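Local structure of minor fimbrium subunit Mfa5 (Porphyromonas gingivalis ATCC 33277, 6TO1) at residues N246-T249 and A250-I253; S279-P282 and S283-L286. The protein serves as an accessory tip subunit of the minor (Mfa1) fimbriae, pili that mediate biofilm formation and adhesion to host cells and other oral bacteria. One frame throughout, in Å; residues are numbered along the deposited sequence.

Interaction 1 of 2, residues N246-T249 and A250-I253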
loop_
_atom_site.group_PDB
_atom_site.type_symbol
_atom_site.label_atom_id
_atom_site.label_comp_id
_atom_site.label_asym_id
_atom_site.label_seq_id
_atom_site.Cartn_x
_atom_site.Cartn_y
_atom_site.Cartn_z
ATOM N N ASN A 246 -5.179 17.931 48.160
ATOM C CA ASN A 246 -5.795 19.173 48.622
ATOM C C ASN A 246 -7.292 19.165 48.372
ATOM O O ASN A 246 -7.858 20.073 47.763
ATOM C CB ASN A 246 -5.150 20.382 47.956
ATOM C CG ASN A 246 -3.672 20.460 48.225
ATOM O OD1 ASN A 246 -2.860 20.511 47.300
ATOM N ND2 ASN A 246 -3.311 20.452 49.497
ATOM N N VAL A 247 -7.952 18.122 48.877
ATOM C CA VAL A 247 -9.342 17.897 48.514
ATOM C C VAL A 247 -10.216 18.993 49.112
ATOM O O VAL A 247 -9.998 19.456 50.247
ATOM C CB VAL A 247 -9.787 16.495 48.961
ATOM C CG1 VAL A 247 -9.706 16.367 50.501
ATOM C CG2 VAL A 247 -11.176 16.180 48.421
ATOM N N THR A 248 -11.198 19.440 48.330
ATOM C CA THR A 248 -12.176 20.435 48.762
ATOM C C THR A 248 -13.563 19.968 48.342
ATOM O O THR A 248 -13.706 19.052 47.531
ATOM C CB THR A 248 -11.968 21.827 48.149
ATOM O OG1 THR A 248 -12.495 21.850 46.812
ATOM C CG2 THR A 248 -10.500 22.231 48.145
ATOM N N THR A 249 -14.598 20.658 48.837
ATOM C CA THR A 249 -15.962 20.303 48.465
ATOM C C THR A 249 -16.198 20.472 46.970
ATOM O O THR A 249 -17.145 19.883 46.426
ATOM C CB THR A 249 -16.985 21.148 49.247
ATOM O OG1 THR A 249 -16.702 22.549 49.083
ATOM C CG2 THR A 249 -16.960 20.772 50.726
ATOM N N ALA A 250 -15.373 21.265 46.296
ATOM C CA ALA A 250 -15.563 21.501 44.871
ATOM C C ALA A 250 -15.103 20.323 44.028
ATOM O O ALA A 250 -15.303 20.331 42.816
ATOM C CB ALA A 250 -14.832 22.769 44.428
ATOM N N ASP A 251 -14.507 19.313 44.642
ATOM C CA ASP A 251 -14.088 18.110 43.948
ATOM C C ASP A 251 -15.205 17.075 43.878
ATOM O O ASP A 251 -14.964 15.942 43.441
ATOM C CB ASP A 251 -12.856 17.553 44.654
ATOM C CG ASP A 251 -11.675 18.503 44.591
ATOM O OD1 ASP A 251 -11.595 19.269 43.598
ATOM O OD2 ASP A 251 -10.825 18.460 45.505
ATOM N N PHE A 252 -16.414 17.449 44.303
ATOM C CA PHE A 252 -17.568 16.565 44.363
ATOM C C PHE A 252 -18.705 17.249 43.634
ATOM O O PHE A 252 -18.661 18.463 43.387
ATOM C CB PHE A 252 -17.968 16.232 45.811
ATOM C CG PHE A 252 -16.864 15.609 46.591
ATOM C CD1 PHE A 252 -16.872 14.268 46.870
ATOM C CD2 PHE A 252 -15.790 16.377 47.037
ATOM C CE1 PHE A 252 -15.823 13.677 47.575
ATOM C CE2 PHE A 252 -14.734 15.808 47.709
ATOM C CZ PHE A 252 -14.750 14.458 48.009
ATOM N N ILE A 253 -19.727 16.466 43.296
ATOM C CA ILE A 253 -20.857 16.965 42.525
ATOM C C ILE A 253 -22.110 16.225 42.942
ATOM O O ILE A 253 -22.063 15.069 43.347
ATOM C CB ILE A 253 -20.566 16.814 41.011
ATOM C CG1 ILE A 253 -21.640 17.480 40.147
ATOM C CG2 ILE A 253 -20.466 15.328 40.613
ATOM C CD1 ILE A 253 -21.268 17.469 38.667
HETATM O O HOH W 1 -10.688 21.736 44.668
#
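Thr248 O accepts the N-H of Asp251 at 3.0 Å, so the backbone closes a short 3-10 turn (Thr249 to Asp251), with a weak second i+3 bond, Phe252 N to Thr249 O, at the entry to strand 252-253. The turn starts as an ST turn: Thr248 OG1 accepts Ala250 N at 3.0 Å. With chi1 at 80°, OG1 sits between the backbone N and the carbonyl carbon, which directs it toward the N-H two residues on. As in the return half of a capping box, Asp251 OD2 takes the N-H of Thr248 at 3.0 Å in a nearly straight bond (163°) from above the carboxylate plane; the forward half is replaced by the ST turn to Ala250 N. Both residue types suit their places, having short side chains whose oxygen accepts a nearby backbone N-H. Lys306 forms a salt bridge with the same OD2, so this oxygen of the buried Asp251 has two partners, while a water bridges OD1 to Thr248 OG1. The apolar part is carried by Phe252: its ring meets Tyr338 edge-to-face, and Val247 CG2 lies 3.6 Å from its CE2. At the ring's edge, Thr248 O lies in plane, 3.4 Å from Phe252 CE2.

Interaction 2 of 2, residues S279-P282 and S283-L286. With CA (calcium ion), chain F.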
loop_
_atom_site.group_PDB
_atom_site.type_symbol
_atom_site.label_atom_id
_atom_site.label_comp_id
_atom_site.label_asym_id
_atom_site.label_seq_id
_atom_site.Cartn_x
_atom_site.Cartn_y
_atom_site.Cartn_z
ATOM N N SER A 279 -18.962 2.741 52.376
ATOM C CA SER A 279 -17.861 2.335 53.237
ATOM C C SER A 279 -18.261 2.247 54.701
ATOM O O SER A 279 -18.513 3.274 55.343
ATOM C CB SER A 279 -16.709 3.330 53.105
ATOM O OG SER A 279 -17.134 4.628 53.487
ATOM N N ASN A 280 -18.269 1.027 55.235
ATOM C CA ASN A 280 -18.447 0.832 56.668
ATOM C C ASN A 280 -17.870 -0.513 57.088
ATOM O O ASN A 280 -18.118 -1.522 56.425
ATOM C CB ASN A 280 -19.907 0.874 57.049
ATOM C CG ASN A 280 -20.113 0.579 58.537
ATOM O OD1 ASN A 280 -19.445 1.177 59.389
ATOM N ND2 ASN A 280 -20.991 -0.377 58.844
ATOM N N ASN A 281 -17.110 -0.528 58.189
ATOM C CA ASN A 281 -16.654 -1.780 58.785
ATOM C C ASN A 281 -17.711 -2.231 59.785
ATOM O O ASN A 281 -17.847 -1.601 60.837
ATOM C CB ASN A 281 -15.315 -1.603 59.483
ATOM C CG ASN A 281 -14.709 -2.931 59.927
ATOM O OD1 ASN A 281 -15.426 -3.906 60.181
ATOM N ND2 ASN A 281 -13.390 -2.978 60.005
ATOM N N PRO A 282 -18.490 -3.275 59.498
ATOM C CA PRO A 282 -19.590 -3.635 60.414
ATOM C C PRO A 282 -19.104 -4.061 61.783
ATOM O O PRO A 282 -19.900 -4.060 62.733
ATOM C CB PRO A 282 -20.306 -4.785 59.687
ATOM C CG PRO A 282 -19.277 -5.365 58.766
ATOM C CD PRO A 282 -18.358 -4.224 58.374
ATOM N N SER A 283 -17.818 -4.391 61.919
ATOM C CA SER A 283 -17.258 -4.857 63.178
ATOM C C SER A 283 -16.930 -3.727 64.143
ATOM O O SER A 283 -16.816 -3.978 65.346
ATOM C CB SER A 283 -15.986 -5.660 62.901
ATOM O OG SER A 283 -16.280 -6.855 62.205
ATOM N N THR A 284 -16.772 -2.535 63.668
ATOM C CA THR A 284 -16.409 -1.410 64.518
ATOM C C THR A 284 -17.624 -0.535 64.770
ATOM O O THR A 284 -18.509 -0.428 63.914
ATOM C CB THR A 284 -15.331 -0.543 63.857
ATOM O OG1 THR A 284 -15.907 0.114 62.707
ATOM C CG2 THR A 284 -14.167 -1.390 63.414
ATOM N N PRO A 285 -17.699 0.119 65.931
ATOM C CA PRO A 285 -18.866 0.973 66.200
ATOM C C PRO A 285 -18.924 2.193 65.318
ATOM O O PRO A 285 -20.012 2.733 65.129
ATOM C CB PRO A 285 -18.696 1.371 67.673
ATOM C CG PRO A 285 -17.746 0.384 68.246
ATOM C CD PRO A 285 -16.835 -0.034 67.121
ATOM N N LEU A 286 -17.794 2.649 64.786
ATOM C CA LEU A 286 -17.784 3.825 63.929
ATOM C C LEU A 286 -18.679 3.590 62.718
ATOM O O LEU A 286 -18.646 2.526 62.090
ATOM C CB LEU A 286 -16.352 4.132 63.513
ATOM C CG LEU A 286 -16.105 5.251 62.495
ATOM C CD1 LEU A 286 -16.524 6.615 63.040
ATOM C CD2 LEU A 286 -14.645 5.249 62.082
HETATM CA CA CA F . -18.081 0.404 61.692
#
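Asn281 O is gripped twice: the calcium ion binds it at 2.2 Å, and Thr284 N donates to it at 3.2 Å, closing a type I beta turn from Asn281 to Thr284. Four residues of this surface loop bind the ion. Thr284 gives two ligands, its carbonyl O and its OG1, the latter 2.4 Å from the calcium ion: with chi1 at 68°, OG1 lies between the backbone N and the carbonyl carbon, near enough to the carbonyl O for both to bind. Leu286 gives only its carbonyl O, 2.2 Å from the ion; its side chain packs on Phe318. Asn280 adds its amide OD1, a long and probably weaker ligand 2.8 Å from the ion. The Asn281 side chain makes an Asx turn across Pro282, OD1 accepting Ser283 N at 3.0 Å with the donor tilted 34° from the carbonyl plane. Proline suits this corner: it lacks an N-H, and its ring restricts phi to near the -64° found here. Asp319, from a separate loop, completes the site, and the ion thereby links that loop to this turn. The turn's oxygens are neutral dipoles, so the single carboxylate probably offsets only part of the ion's double charge.

Overall arrangement
Both contacts are local turns in the long excursion that the von Willebrand factor A-type fold makes between neighbouring parallel strands 227-234 and 357-362 of its central sheet. Interaction 1 comes first, closing the turn that leads the chain into strand 252-253, an edge of a small four-stranded sheet. Helices 262-272 and 274-277 follow, and interaction 2 then folds the loop that returns the chain to strand 296-298, the antiparallel partner of 252-253. The two are in series, neither nested nor crossing, with centres 25 Å apart and nearest atoms about 11 Å apart. Interaction 1 leans on strand 336-338; through calcium, interaction 2 is tied to the segment before strand 326-327.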